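Local coordinates for beta-agarase B (Zobellia galactanivorans, PDB 4ATF), which hydrolyses the beta-1,4-linkages of agarose at random with retention of anomeric configuration, giving mainly the tetramer, at residues P270-L274 / Q275-Y279. The protein carries 1 engineered substitution. Sequence-based numbering, arbitrary orientation.
Sequences PASGL and QSNTY
S272 OG donates to N277 OD1 at 2.9 Å, in the plane of the amide and on a lone pair, closing a tight local turn, five residues on along the chain. With CG anti to its carbonyl carbon and beside the backbone N (chi1 -66°), the N277 side chain carries OD1 to S272 OG; the L274 side chain lies alongside, pointing the same way, its CD1 3.8 Å from N277 OD1. The carbonyl O of L274 accepts two hydrogen bonds from opposite faces of its plane, both donors lying out of that plane: N277 N (3.1 Å, nearly straight at 163°) and T278 OG1 (2.9 Å). P270 crosses T278 at about a right angle, its CG 3.3 Å from T278 OG1. With an alanine at N277, S272 OG would probably lose this acceptor and a gap open beside L274. A type I turn, P270 to G273, with G273 N bonded to P270 O at 2.8 Å, brings S272 round, and S272 OG also takes a weak bond from L274 N. S152 holds 275-279 from outside: its OG bonds T278 O and its backbone O takes Q275 NE2. Beta turn and short 3-10 segment form a surface loop between helices 265-268 and 283-286 in chain order, with Y279 in the glycan pocket of this GH16 enzyme.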
loop_
_atom_site.group_PDB
_atom_site.type_symbol
_atom_site.label_atom_id
_atom_site.label_comp_id
_atom_site.label_asym_id
_atom_site.label_seq_id
_atom_site.Cartn_x
_atom_site.Cartn_y
_atom_site.Cartn_z
ATOM N N PRO A 270 -3.733 -3.078 -20.751
ATOM C CA PRO A 270 -5.161 -2.948 -20.494
ATOM C C PRO A 270 -6.024 -3.889 -21.337
ATOM O O PRO A 270 -5.683 -4.187 -22.494
ATOM C CB PRO A 270 -5.440 -1.516 -20.893
ATOM C CG PRO A 270 -4.423 -1.262 -21.945
ATOM C CD PRO A 270 -3.201 -1.876 -21.401
ATOM N N ALA A 271 -7.122 -4.304 -20.717
ATOM C CA ALA A 271 -8.225 -5.085 -21.307
ATOM C C ALA A 271 -8.600 -4.628 -22.689
ATOM O O ALA A 271 -8.792 -5.440 -23.593
ATOM C CB ALA A 271 -9.456 -4.969 -20.414
ATOM N N SER A 272 -8.689 -3.314 -22.867
ATOM C CA SER A 272 -9.147 -2.773 -24.148
ATOM C C SER A 272 -8.130 -3.016 -25.260
ATOM O O SER A 272 -8.464 -2.903 -26.449
ATOM C CB SER A 272 -9.456 -1.272 -24.025
ATOM O OG SER A 272 -8.317 -0.561 -23.548
ATOM N N GLY A 273 -6.875 -3.291 -24.900
ATOM C CA GLY A 273 -5.826 -3.360 -25.940
ATOM C C GLY A 273 -5.486 -2.002 -26.561
ATOM O O GLY A 273 -4.770 -1.926 -27.565
ATOM N N LEU A 274 -6.031 -0.929 -25.987
ATOM C CA LEU A 274 -5.887 0.431 -26.589
ATOM C C LEU A 274 -4.688 1.141 -26.003
ATOM O O LEU A 274 -4.543 1.181 -24.759
ATOM C CB LEU A 274 -7.140 1.272 -26.293
ATOM C CG LEU A 274 -8.366 0.888 -27.126
ATOM C CD1 LEU A 274 -9.600 1.663 -26.676
ATOM C CD2 LEU A 274 -8.095 1.089 -28.658
ATOM N N GLN A 275 -3.832 1.685 -26.854
ATOM C CA GLN A 275 -2.713 2.541 -26.388
ATOM C C GLN A 275 -3.214 3.651 -25.443
ATOM O O GLN A 275 -2.559 3.995 -24.436
ATOM C CB GLN A 275 -1.919 3.178 -27.560
ATOM C CG GLN A 275 -0.468 3.667 -27.183
ATOM C CD GLN A 275 0.422 2.617 -26.458
ATOM O OE1 GLN A 275 0.454 1.468 -26.872
ATOM N NE2 GLN A 275 1.154 3.021 -25.377
ATOM N N SER A 276 -4.395 4.176 -25.728
ATOM C CA SER A 276 -4.907 5.306 -25.004
ATOM C C SER A 276 -5.320 5.001 -23.559
ATOM O O SER A 276 -5.582 5.936 -22.802
ATOM C CB SER A 276 -6.083 5.916 -25.823
ATOM O OG SER A 276 -7.266 5.259 -25.409
ATOM N N ASN A 277 -5.389 3.719 -23.158
ATOM C CA ASN A 277 -5.714 3.335 -21.779
ATOM C C ASN A 277 -4.475 2.627 -21.188
ATOM O O ASN A 277 -4.597 1.904 -20.178
ATOM C CB ASN A 277 -6.886 2.298 -21.683
ATOM C CG ASN A 277 -8.219 2.845 -22.149
ATOM O OD1 ASN A 277 -8.907 2.200 -22.932
ATOM N ND2 ASN A 277 -8.586 4.032 -21.681
ATOM N N THR A 278 -3.320 2.793 -21.858
ATOM C CA THR A 278 -2.065 2.125 -21.431
ATOM C C THR A 278 -1.194 3.096 -20.652
ATOM O O THR A 278 -0.720 4.103 -21.204
ATOM C CB THR A 278 -1.287 1.572 -22.646
ATOM O OG1 THR A 278 -2.127 0.631 -23.299
ATOM C CG2 THR A 278 -0.027 0.860 -22.202
ATOM N N TYR A 279 -1.070 2.839 -19.366
ATOM C CA TYR A 279 -0.381 3.803 -18.426
ATOM C C TYR A 279 0.820 3.122 -17.771
ATOM O O TYR A 279 0.693 2.447 -16.725
ATOM C CB TYR A 279 -1.325 4.269 -17.322
ATOM C CG TYR A 279 -2.626 4.890 -17.824
ATOM C CD1 TYR A 279 -2.625 6.187 -18.387
ATOM C CD2 TYR A 279 -3.865 4.221 -17.683
ATOM C CE1 TYR A 279 -3.803 6.795 -18.829
ATOM C CE2 TYR A 279 -5.078 4.829 -18.121
ATOM C CZ TYR A 279 -5.019 6.127 -18.690
ATOM O OH TYR A 279 -6.157 6.804 -19.152
#